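Local coordinates for protein oxygen-independent coproporphyrinogen III oxidase (Escherichia coli, PDB 1OLT) that catalyses the anaerobic oxidative decarboxylation of two propionate groups of coproporphyrinogen III to vinyl groups, using a [4Fe-4S] cluster and S-adenosylmethionine in heme biosynthesis, at residues 205-211 with 234-240; 38-42 with 96-100; 368-373 with 388-394; 57-61 with 81-85. All coordinates share one frame; numbering follows the deposited sequence. Where two conformers were deposited one is given.

Contact 1 of 4, residues 205-211 with 234-240. With SAM (S-adenosylmethionine), chain C.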
# COMPACT_ATOMS: atom_id res chain seq x y z
N SER A 205 -6.56 -7.25 12.86
CA SER A 205 -6.22 -6.18 11.90
C SER A 205 -6.71 -6.43 10.51
O SER A 205 -6.05 -6.03 9.54
CB SER A 205 -4.72 -5.94 11.84
OG SER A 205 -4.22 -5.63 13.11
N THR A 206 -7.86 -7.08 10.37
CA THR A 206 -8.43 -7.33 9.04
C THR A 206 -8.90 -6.07 8.32
O THR A 206 -9.71 -5.29 8.85
CB THR A 206 -9.59 -8.30 9.17
OG1 THR A 206 -9.07 -9.55 9.61
CG2 THR A 206 -10.18 -8.61 7.88
N ASN A 207 -8.41 -5.89 7.10
CA ASN A 207 -8.71 -4.75 6.26
C ASN A 207 -9.67 -5.15 5.17
O ASN A 207 -9.56 -6.28 4.60
CB ASN A 207 -7.41 -4.20 5.65
CG ASN A 207 -7.66 -3.09 4.67
OD1 ASN A 207 -7.65 -3.28 3.43
ND2 ASN A 207 -7.99 -1.96 5.19
N ILE A 208 -10.62 -4.28 4.87
CA ILE A 208 -11.30 -4.33 3.58
C ILE A 208 -11.05 -3.11 2.68
O ILE A 208 -11.00 -1.92 3.17
CB ILE A 208 -12.77 -4.57 3.71
CG1 ILE A 208 -13.49 -3.40 4.22
CG2 ILE A 208 -13.12 -5.77 4.61
CD1 ILE A 208 -14.87 -3.45 3.78
N ASP A 209 -10.90 -3.36 1.37
CA ASP A 209 -10.81 -2.32 0.37
C ASP A 209 -12.18 -1.98 -0.22
O ASP A 209 -12.97 -2.89 -0.55
CB ASP A 209 -9.93 -2.72 -0.80
CG ASP A 209 -8.52 -3.06 -0.42
OD1 ASP A 209 -7.97 -2.58 0.60
OD2 ASP A 209 -7.84 -3.81 -1.19
N LEU A 210 -12.46 -0.68 -0.28
CA LEU A 210 -13.58 -0.13 -0.96
C LEU A 210 -13.05 0.89 -1.98
O LEU A 210 -11.96 1.45 -1.80
CB LEU A 210 -14.57 0.54 -0.02
CG LEU A 210 -15.19 -0.33 1.06
CD1 LEU A 210 -16.00 0.55 2.09
CD2 LEU A 210 -16.07 -1.31 0.40
N ILE A 211 -13.82 1.10 -3.05
CA ILE A 211 -13.52 2.17 -4.02
C ILE A 211 -14.73 3.06 -4.23
O ILE A 211 -15.86 2.57 -4.43
CB ILE A 211 -13.07 1.61 -5.37
CG1 ILE A 211 -11.92 0.62 -5.23
CG2 ILE A 211 -12.74 2.73 -6.33
CD1 ILE A 211 -11.62 -0.14 -6.57
N PRO A 234 -15.17 -4.73 9.86
CA PRO A 234 -13.75 -4.95 9.65
C PRO A 234 -12.97 -4.19 10.68
O PRO A 234 -13.49 -3.23 11.23
CB PRO A 234 -13.49 -4.35 8.25
CG PRO A 234 -14.52 -3.36 8.04
CD PRO A 234 -15.75 -3.84 8.84
N ASP A 235 -11.73 -4.60 10.91
CA ASP A 235 -10.85 -3.88 11.80
C ASP A 235 -10.31 -2.58 11.16
O ASP A 235 -10.07 -1.59 11.86
CB ASP A 235 -9.68 -4.75 12.24
CG ASP A 235 -10.14 -5.99 12.97
OD1 ASP A 235 -11.02 -5.85 13.86
OD2 ASP A 235 -9.71 -7.11 12.69
N ARG A 236 -10.18 -2.58 9.84
CA ARG A 236 -9.56 -1.48 9.12
C ARG A 236 -10.23 -1.40 7.76
O ARG A 236 -10.70 -2.42 7.23
CB ARG A 236 -8.05 -1.69 8.87
CG ARG A 236 -7.13 -1.66 10.02
CD ARG A 236 -5.68 -2.18 9.64
NE ARG A 236 -4.78 -2.08 10.80
CZ ARG A 236 -3.52 -2.55 10.87
NH1 ARG A 236 -2.93 -3.12 9.83
NH2 ARG A 236 -2.85 -2.40 12.00
N LEU A 237 -10.23 -0.20 7.19
CA LEU A 237 -10.81 0.05 5.87
C LEU A 237 -9.85 0.91 5.05
O LEU A 237 -9.18 1.83 5.56
CB LEU A 237 -12.13 0.79 5.90
CG LEU A 237 -13.30 0.19 6.61
CD1 LEU A 237 -13.35 0.63 8.02
CD2 LEU A 237 -14.59 0.61 5.96
N SER A 238 -9.78 0.59 3.79
CA SER A 238 -9.08 1.40 2.83
C SER A 238 -10.09 1.80 1.79
O SER A 238 -10.64 0.94 1.13
CB SER A 238 -7.92 0.62 2.25
OG SER A 238 -7.07 0.13 3.28
N VAL A 239 -10.33 3.07 1.62
CA VAL A 239 -11.37 3.60 0.73
C VAL A 239 -10.66 4.46 -0.33
O VAL A 239 -10.26 5.60 -0.06
CB VAL A 239 -12.33 4.40 1.53
CG1 VAL A 239 -13.55 4.83 0.64
CG2 VAL A 239 -12.84 3.58 2.71
N PHE A 240 -10.43 3.87 -1.49
CA PHE A 240 -9.65 4.49 -2.56
C PHE A 240 -10.52 5.27 -3.48
O PHE A 240 -11.65 4.88 -3.81
CB PHE A 240 -8.94 3.40 -3.37
CG PHE A 240 -8.04 2.53 -2.53
CD1 PHE A 240 -6.93 3.08 -1.91
CD2 PHE A 240 -8.30 1.20 -2.36
CE1 PHE A 240 -6.05 2.30 -1.14
CE2 PHE A 240 -7.41 0.38 -1.59
CZ PHE A 240 -6.31 0.95 -0.97
N SAM C . -6.85 -9.24 -5.81
CA SAM C . -7.57 -9.09 -4.55
C SAM C . -8.96 -8.48 -4.69
O SAM C . -9.25 -7.82 -5.75
OXT SAM C . -9.73 -8.74 -3.79
CB SAM C . -6.70 -8.16 -3.68
CG SAM C . -6.83 -6.66 -3.76
SD SAM C . -6.20 -5.90 -5.23
CE SAM C . -4.51 -6.49 -5.37
C5' SAM C . -5.65 -4.23 -4.57
C4' SAM C . -6.69 -3.07 -4.45
O4' SAM C . -6.45 -1.98 -5.33
C3' SAM C . -8.10 -3.48 -4.80
O3' SAM C . -8.74 -4.29 -3.81
C2' SAM C . -8.79 -2.14 -5.11
O2' SAM C . -9.45 -1.63 -3.95
C1' SAM C . -7.64 -1.22 -5.45
N9 SAM C . -7.69 -0.70 -6.80
C8 SAM C . -7.38 -1.41 -7.92
N7 SAM C . -7.49 -0.62 -8.98
C5 SAM C . -7.86 0.62 -8.53
C6 SAM C . -8.12 1.84 -9.19
N6 SAM C . -8.02 1.99 -10.51
N1 SAM C . -8.48 2.91 -8.42
C2 SAM C . -8.59 2.78 -7.03
N3 SAM C . -8.34 1.62 -6.40
C4 SAM C . -7.99 0.55 -7.15
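Two neighbouring parallel strands of the radical SAM barrel, joined by helix 219-232 in a beta-alpha-beta crossover, form a wall of an S-adenosylmethionine site. Arg236 O receives Ile208 N, Ser238 N binds Ile208 O, Ser238 O takes Leu210 N at 2.8 Å in a nearly straight bond (173°), and Phe240 N closes the ladder on Leu210 O. Before the ladder, Asp235 OD2 accepts Thr206 N at 3.0 Å through its anti lone pair, while OD1 pairs with Arg292. In one of two conformers, Ser205 CB sits 3.7 Å from Arg236 CZ, over one guanidinium face; Arg236 NH2 reaches on to Asp295 and Glu296. Ile208, Leu210, Leu237 and Val239 project to the side packed by helix 219-232, with Leu210 CD1 4.1 Å from Leu237 CD2. On the other side stand Asp209, Ile211 and Phe240. A chi1 of -59° turns the Asp209 carboxylate to the ribose, OD2 lying 2.8 Å from SAM O3'; O2' lies near the plane of the Phe240 ring, 3.4 Å from CD2. Ile211 CD1 is 3.7 Å from SAM N3. Ligand-binding side chains at the C-terminal ends of parallel strands are typical of TIM-barrel-like radical SAM folds.

Contact 2 of 4, residues 38-42 with 96-100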
# COMPACT_ATOMS: atom_id res chain seq x y z
N GLU A 38 23.36 -4.29 -10.70
CA GLU A 38 23.58 -5.29 -9.69
C GLU A 38 24.55 -4.82 -8.67
O GLU A 38 24.40 -5.16 -7.51
CB GLU A 38 24.12 -6.52 -10.36
CG GLU A 38 24.30 -7.69 -9.43
CD GLU A 38 23.02 -8.16 -8.76
OE1 GLU A 38 21.87 -7.82 -9.18
OE2 GLU A 38 23.17 -8.91 -7.80
N GLN A 39 25.55 -4.03 -9.05
CA GLN A 39 26.48 -3.68 -8.02
C GLN A 39 25.79 -2.70 -7.04
O GLN A 39 26.02 -2.75 -5.84
CB GLN A 39 27.85 -3.16 -8.64
CG GLN A 39 28.64 -4.29 -9.41
CD GLN A 39 28.91 -5.55 -8.55
OE1 GLN A 39 29.55 -5.45 -7.50
NE2 GLN A 39 28.42 -6.71 -9.00
N ALA A 40 24.98 -1.78 -7.58
CA ALA A 40 24.38 -0.76 -6.73
C ALA A 40 23.51 -1.48 -5.75
O ALA A 40 23.44 -1.13 -4.59
CB ALA A 40 23.55 0.23 -7.55
N PHE A 41 22.89 -2.56 -6.22
CA PHE A 41 22.03 -3.33 -5.38
C PHE A 41 22.84 -3.98 -4.25
O PHE A 41 22.43 -4.00 -3.09
CB PHE A 41 21.27 -4.42 -6.21
CG PHE A 41 20.31 -5.18 -5.44
CD1 PHE A 41 19.08 -4.66 -5.18
CD2 PHE A 41 20.62 -6.43 -4.94
CE1 PHE A 41 18.13 -5.38 -4.44
CE2 PHE A 41 19.68 -7.17 -4.19
CZ PHE A 41 18.45 -6.65 -3.94
N LEU A 42 23.96 -4.56 -4.61
CA LEU A 42 24.78 -5.22 -3.60
C LEU A 42 25.34 -4.19 -2.58
O LEU A 42 25.37 -4.49 -1.41
CB LEU A 42 25.90 -5.99 -4.24
CG LEU A 42 25.40 -7.14 -5.13
CD1 LEU A 42 26.64 -7.81 -5.74
CD2 LEU A 42 24.60 -8.15 -4.38
N ARG A 96 18.87 -14.70 -4.09
CA ARG A 96 18.86 -13.46 -3.30
C ARG A 96 19.00 -13.70 -1.82
O ARG A 96 19.75 -12.98 -1.14
CB ARG A 96 17.60 -12.63 -3.53
CG ARG A 96 17.57 -11.91 -4.83
CD ARG A 96 18.66 -10.89 -4.89
NE ARG A 96 18.58 -9.90 -5.94
CZ ARG A 96 19.62 -9.46 -6.67
NH1 ARG A 96 20.81 -10.03 -6.60
NH2 ARG A 96 19.43 -8.49 -7.56
N ALA A 97 18.36 -14.73 -1.32
CA ALA A 97 18.35 -14.99 0.11
C ALA A 97 19.71 -15.13 0.83
O ALA A 97 19.81 -14.67 1.97
CB ALA A 97 17.45 -16.16 0.42
N PRO A 98 20.75 -15.74 0.24
CA PRO A 98 22.05 -15.76 0.90
C PRO A 98 22.63 -14.37 1.18
O PRO A 98 23.41 -14.24 2.10
CB PRO A 98 22.97 -16.56 -0.05
CG PRO A 98 22.00 -17.39 -0.90
CD PRO A 98 20.75 -16.53 -1.03
N LEU A 99 22.22 -13.36 0.42
CA LEU A 99 22.66 -11.98 0.67
C LEU A 99 22.15 -11.46 2.04
O LEU A 99 22.70 -10.53 2.60
CB LEU A 99 22.18 -11.05 -0.44
CG LEU A 99 22.63 -11.37 -1.86
CD1 LEU A 99 22.00 -10.42 -2.78
CD2 LEU A 99 24.14 -11.34 -2.02
N PHE A 100 21.11 -12.11 2.56
CA PHE A 100 20.45 -11.69 3.78
C PHE A 100 20.55 -12.70 4.91
O PHE A 100 19.73 -12.65 5.84
CB PHE A 100 18.94 -11.41 3.45
CG PHE A 100 18.74 -10.37 2.37
CD1 PHE A 100 18.75 -8.99 2.69
CD2 PHE A 100 18.62 -10.74 1.06
CE1 PHE A 100 18.59 -8.02 1.67
CE2 PHE A 100 18.48 -9.80 0.05
CZ PHE A 100 18.47 -8.43 0.35
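Glu38 and Arg96 meet in a two-pronged salt bridge, the polar part of this contact. Arg96 presents its NH1-NH2 end: NH1 binds Glu38 OE2 at 2.9 Å and NH2 binds Glu38 OE1 at 3.0 Å, the latter with an N-H...O angle of 170°. Both oxygens use their syn lone pairs, and the carboxylate and guanidinium planes are only 16° apart, so the two groups form one nearly flat unit. A bend at chi2 of Glu38 (60°) swings its carboxylate round to face the arginine.

The same guanidinium also lies over an aromatic ring. Phe41 and Arg96 approach from opposite directions with their planes almost parallel; Phe41 CE2 stands beneath the centre of the guanidinium, 3.4 Å from Arg96 CZ, whereas Arg96 NH2 hangs over the ring's rim, 3.5 Å from Phe41 CD2. Glutamate at its edge and phenylalanine on one face thus fix the rotation of the arginine. In the fold, this fastens helix 38-45 to the end of helix 80-96 of the radical SAM core, where a 3-10 turn at 97-99 leads toward strand 105-112.

Apolar contact comes from that turn. Leu99 CD1 lies near the plane of the Phe41 ring, 4.2 Å from CE2, and meets Leu42 CD2 at 3.8 Å, the two leucine side chains crossing at about a right angle. Leu357 touches Glu38, Phe41 and Arg96, while Leu322 and Ile332 pack against Phe41.

Contact 3 of 4, residues 368-373 with 388-394. Unlike the reference sequence in segment 388-394: Gln390 (reference Lys).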
# COMPACT_ATOMS: atom_id res chain seq x y z
N CYS A 368 17.27 11.71 0.65
CA CYS A 368 16.99 11.00 1.92
C CYS A 368 16.34 11.91 2.94
O CYS A 368 15.43 11.50 3.65
CB CYS A 368 18.27 10.40 2.51
SG CYS A 368 18.86 8.92 1.63
N ILE A 369 16.85 13.13 3.05
CA ILE A 369 16.26 14.09 3.94
C ILE A 369 14.75 14.14 3.59
O ILE A 369 13.88 13.83 4.37
CB ILE A 369 16.99 15.46 3.77
CG1 ILE A 369 18.42 15.39 4.36
CG2 ILE A 369 16.19 16.57 4.37
CD1 ILE A 369 19.52 16.23 3.58
N ARG A 370 14.50 14.55 2.34
CA ARG A 370 13.20 14.96 1.89
C ARG A 370 12.23 13.80 2.01
O ARG A 370 11.07 13.99 2.32
CB ARG A 370 13.28 15.46 0.45
CG ARG A 370 14.00 16.82 0.28
CD ARG A 370 14.16 17.21 -1.15
NE ARG A 370 14.85 18.49 -1.26
CZ ARG A 370 14.30 19.67 -1.05
NH1 ARG A 370 13.03 19.80 -0.73
NH2 ARG A 370 15.06 20.75 -1.16
N ARG A 371 12.74 12.58 1.79
CA ARG A 371 11.96 11.39 2.08
C ARG A 371 11.50 11.41 3.53
O ARG A 371 10.33 11.14 3.83
CB ARG A 371 12.78 10.10 1.84
CG ARG A 371 12.05 8.81 2.15
CD ARG A 371 12.97 7.62 2.43
NE ARG A 371 13.92 8.03 3.43
CZ ARG A 371 15.16 7.61 3.57
NH1 ARG A 371 15.67 6.65 2.79
NH2 ARG A 371 15.92 8.14 4.53
N ASP A 372 12.42 11.72 4.43
CA ASP A 372 12.08 11.73 5.85
C ASP A 372 11.12 12.88 6.23
O ASP A 372 10.26 12.70 7.08
CB ASP A 372 13.33 11.81 6.74
CG ASP A 372 14.22 10.57 6.62
OD1 ASP A 372 13.75 9.56 6.08
OD2 ASP A 372 15.41 10.53 7.04
N VAL A 373 11.24 14.03 5.57
CA VAL A 373 10.29 15.14 5.76
C VAL A 373 8.88 14.69 5.35
O VAL A 373 7.90 14.84 6.09
CB VAL A 373 10.73 16.37 4.95
CG1 VAL A 373 9.64 17.42 4.89
CG2 VAL A 373 12.02 16.96 5.55
N ILE A 388 15.40 16.77 12.38
CA ILE A 388 15.97 16.78 11.02
C ILE A 388 17.29 17.59 10.99
O ILE A 388 18.30 17.14 10.43
CB ILE A 388 14.90 17.23 9.99
CG1 ILE A 388 13.92 16.07 9.80
CG2 ILE A 388 15.54 17.61 8.66
CD1 ILE A 388 12.83 16.33 8.87
N GLU A 389 17.29 18.73 11.65
CA GLU A 389 18.51 19.56 11.81
C GLU A 389 19.71 18.84 12.49
O GLU A 389 20.87 19.10 12.13
CB GLU A 389 18.18 20.82 12.59
CG GLU A 389 17.22 21.73 11.85
CD GLU A 389 17.05 23.06 12.53
OE1 GLU A 389 16.88 23.07 13.77
OE2 GLU A 389 17.07 24.10 11.83
N GLN A 390 19.42 17.96 13.45
CA GLN A 390 20.47 17.19 14.15
C GLN A 390 21.00 16.10 13.25
O GLN A 390 22.17 16.10 12.87
CB GLN A 390 19.95 16.57 15.46
CG GLN A 390 20.86 15.43 16.02
CD GLN A 390 20.75 15.26 17.52
OE1 GLN A 390 19.67 15.40 18.09
NE2 GLN A 390 21.88 14.96 18.18
N GLN A 391 20.11 15.16 12.91
CA GLN A 391 20.49 14.01 12.08
C GLN A 391 21.30 14.37 10.82
O GLN A 391 22.26 13.67 10.49
CB GLN A 391 19.25 13.20 11.65
CG GLN A 391 19.54 11.71 11.30
CD GLN A 391 18.36 11.04 10.59
OE1 GLN A 391 18.55 10.29 9.62
NE2 GLN A 391 17.14 11.30 11.07
N TRP A 392 20.90 15.46 10.15
CA TRP A 392 21.47 15.85 8.85
C TRP A 392 22.35 17.12 8.87
O TRP A 392 22.77 17.58 7.82
CB TRP A 392 20.34 16.04 7.85
CG TRP A 392 19.59 14.78 7.55
CD1 TRP A 392 18.30 14.49 7.91
CD2 TRP A 392 20.06 13.64 6.81
NE1 TRP A 392 17.95 13.25 7.45
CE2 TRP A 392 19.01 12.70 6.77
CE3 TRP A 392 21.27 13.32 6.16
CZ2 TRP A 392 19.14 11.45 6.12
CZ3 TRP A 392 21.39 12.09 5.52
CH2 TRP A 392 20.32 11.17 5.50
N ASP A 393 22.63 17.66 10.06
CA ASP A 393 23.53 18.83 10.23
C ASP A 393 23.14 19.98 9.28
O ASP A 393 23.96 20.49 8.49
CB ASP A 393 25.01 18.42 10.08
CG ASP A 393 25.99 19.46 10.67
OD1 ASP A 393 26.18 20.55 10.08
OD2 ASP A 393 26.63 19.28 11.73
N LEU A 394 21.88 20.39 9.35
CA LEU A 394 21.41 21.53 8.56
C LEU A 394 20.57 22.49 9.40
O LEU A 394 20.14 22.15 10.50
CB LEU A 394 20.67 21.02 7.30
CG LEU A 394 19.16 20.62 7.16
CD1 LEU A 394 19.08 19.28 6.52
CD2 LEU A 394 18.30 20.64 8.42
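Ile369 and Trp392 make the central apolar contact between helix 365-380 and the C-terminal end of helix 385-391 with the turn that follows it, in the HemN C-terminal domain. A chi1 of -64° puts Trp392 CG beside its own backbone N and lays the indole against Ile369. In one of two conformers of Ile369, its CG1 methylene lies over one face of the indole, 3.4 Å from the centroid of the Trp392 five-membered ring and 10° off its normal, a CH-pi interaction; CD1 of that conformer reaches Leu394 CD1 at 4.3 Å. Cys368 CB meets the far end of the six-membered ring obliquely, 3.7 Å from Trp392 CH2. Further along, Val373 CG2 and Ile388 CD1 are tightly packed at 3.5 Å.

The polar side is less closely coupled. Asp372 OD2 lies at the indole edge, 3.7 Å from Trp392 NE1, with no hydrogen bond formed; this buried NE1 has no partner in the model. The other oxygen, Asp372 OD1, is gripped side-on by Arg371, whose NE (3.1 Å) and NH2 (3.0 Å) both approach it from the same face of the carboxylate plane.

A Schellman motif ends helix 385-391, with Asp393 at positive phi and Leu394 N bonded to Glu389 O; the chain's turn there brings Leu394 back to the interface. Tyr399 of helix 396-399 packs on Ile369 and Leu394, while Leu383 of strand 382-384 touches Val373 and Ile388, between helices 365-380 and 385-391.

Contact 4 of 4, residues 57-61 with 81-85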
# COMPACT_ATOMS: atom_id res chain seq x y z
N VAL A 57 6.22 -10.35 -1.53
CA VAL A 57 6.14 -11.21 -2.69
C VAL A 57 4.89 -10.82 -3.55
O VAL A 57 3.76 -10.71 -3.01
CB VAL A 57 6.04 -12.70 -2.32
CG1 VAL A 57 6.03 -13.53 -3.60
CG2 VAL A 57 7.17 -13.13 -1.39
N HIS A 58 5.12 -10.54 -4.83
CA HIS A 58 4.07 -10.20 -5.75
C HIS A 58 3.56 -11.51 -6.38
O HIS A 58 4.34 -12.30 -6.88
CB HIS A 58 4.54 -9.31 -6.87
CG HIS A 58 3.43 -8.55 -7.50
ND1 HIS A 58 2.80 -7.51 -6.84
CD2 HIS A 58 2.82 -8.66 -8.71
CE1 HIS A 58 1.87 -7.00 -7.64
NE2 HIS A 58 1.87 -7.68 -8.78
N ILE A 59 2.28 -11.73 -6.30
CA ILE A 59 1.62 -12.86 -6.93
C ILE A 59 0.66 -12.25 -7.96
O ILE A 59 -0.36 -11.64 -7.57
CB ILE A 59 0.84 -13.73 -5.91
CG1 ILE A 59 1.66 -14.30 -4.76
CG2 ILE A 59 0.18 -14.92 -6.65
CD1 ILE A 59 2.79 -15.15 -5.17
N PRO A 60 0.98 -12.31 -9.25
CA PRO A 60 0.22 -11.47 -10.17
C PRO A 60 -1.12 -12.01 -10.66
O PRO A 60 -1.91 -11.21 -11.16
CB PRO A 60 1.18 -11.32 -11.36
CG PRO A 60 1.97 -12.66 -11.39
CD PRO A 60 2.12 -12.98 -9.93
N PHE A 61 -1.42 -13.28 -10.46
CA PHE A 61 -2.51 -13.90 -11.13
C PHE A 61 -3.87 -13.58 -10.49
O PHE A 61 -4.00 -13.56 -9.26
CB PHE A 61 -2.24 -15.44 -11.24
CG PHE A 61 -0.96 -15.77 -11.90
CD1 PHE A 61 -0.76 -15.50 -13.20
CD2 PHE A 61 0.08 -16.31 -11.15
CE1 PHE A 61 0.49 -15.77 -13.79
CE2 PHE A 61 1.28 -16.57 -11.74
CZ PHE A 61 1.46 -16.34 -13.03
N LYS A 81 0.06 -21.83 -14.58
CA LYS A 81 0.98 -20.68 -14.56
C LYS A 81 1.46 -20.38 -13.16
O LYS A 81 2.56 -19.87 -12.99
CB LYS A 81 0.40 -19.46 -15.21
CG LYS A 81 0.39 -19.51 -16.75
CD LYS A 81 -0.28 -18.32 -17.27
CE LYS A 81 -0.44 -18.41 -18.76
NZ LYS A 81 0.81 -18.68 -19.48
N ALA A 82 0.66 -20.72 -12.16
CA ALA A 82 1.06 -20.45 -10.80
C ALA A 82 2.23 -21.37 -10.41
O ALA A 82 3.12 -20.97 -9.65
CB ALA A 82 -0.08 -20.68 -9.87
N ASP A 83 2.19 -22.61 -10.89
CA ASP A 83 3.34 -23.55 -10.63
C ASP A 83 4.62 -23.09 -11.30
O ASP A 83 5.68 -23.15 -10.69
CB ASP A 83 3.04 -24.97 -11.06
CG ASP A 83 1.92 -25.59 -10.27
OD1 ASP A 83 1.95 -25.61 -8.96
OD2 ASP A 83 0.93 -26.04 -10.93
N GLN A 84 4.51 -22.61 -12.54
CA GLN A 84 5.63 -22.06 -13.28
C GLN A 84 6.19 -20.81 -12.55
O GLN A 84 7.36 -20.65 -12.46
CB GLN A 84 5.24 -21.62 -14.70
CG GLN A 84 4.67 -22.71 -15.59
CD GLN A 84 4.23 -22.20 -16.95
OE1 GLN A 84 3.82 -21.03 -17.06
NE2 GLN A 84 4.36 -23.07 -18.02
N TYR A 85 5.30 -19.99 -12.01
CA TYR A 85 5.71 -18.80 -11.33
C TYR A 85 6.45 -19.11 -10.03
O TYR A 85 7.49 -18.50 -9.76
CB TYR A 85 4.47 -17.93 -11.08
CG TYR A 85 4.79 -16.58 -10.52
CD1 TYR A 85 5.39 -15.64 -11.31
CD2 TYR A 85 4.51 -16.27 -9.23
CE1 TYR A 85 5.70 -14.38 -10.81
CE2 TYR A 85 4.78 -14.97 -8.71
CZ TYR A 85 5.41 -14.05 -9.52
OH TYR A 85 5.71 -12.76 -9.08
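With CG trans to the backbone N (chi1 -173°), the Tyr85 side chain reaches from its helix across to the strand, where its hydroxyl meets the carbonyl of His58. Phe61 takes the other course: chi1 of -56° sets its ring beside its own backbone N and directs it at the helix. Tyr85 OH donates to His58 O at 2.6 Å, coming from above the carbonyl plane. The same hydroxyl is also hydrogen-bonded to Val326 N, so this buried group ties the helix to two pieces of backbone.

Pro60 CD and the edge of Phe61 share one face of the tyrosine ring, while Ile59 CD1 comes up at its edge, 4.1 Å from Tyr85 CE2. Pro60 CD makes a CH-pi contact, 3.8 Å from the Tyr85 ring centroid. Phe61 forms a T-shaped pair with the tyrosine, the centroids 5.5 Å apart and the planes at 87°. Phe61 CE2 also meets Tyr85 CB at 3.5 Å, and Phe61 CZ touches Lys81 CB at 4.0 Å.

His58 belongs to an S-adenosylmethionine pocket, its ND1 bonded to Tyr56 OH and its NE2 to Asn72 O. The contact lays helix 80-96 against strand 53-62 of the radical SAM barrel, with Leu343 and Tyr347 of helix 343-353 touching Tyr85, Leu126 of helix 120-133 on Ile59, and Ile74 of strand 74-75 beside Pro60 and Phe61.

In the fold
From the N terminus, helix 38-45 opens contact 2, which closes only when the chain reaches 96-100. Within that long loop, contact 4 opens on strand 53-62 and closes on helix 80-96, the helix that then runs on into contact 2; the two are nested, their nearest atoms about 11 Å apart. Contact 1 follows in series, its shorter loop spanning helix 219-232; it and contact 4 reach the same sheet, their centres about 24 Å apart, each contributing to an S-adenosylmethionine pocket. Contact 3 comes last, closing a short loop in the HemN C-terminal domain, across the chain's centre from contacts 1 and 4. No two contacts touch or cross in sequence.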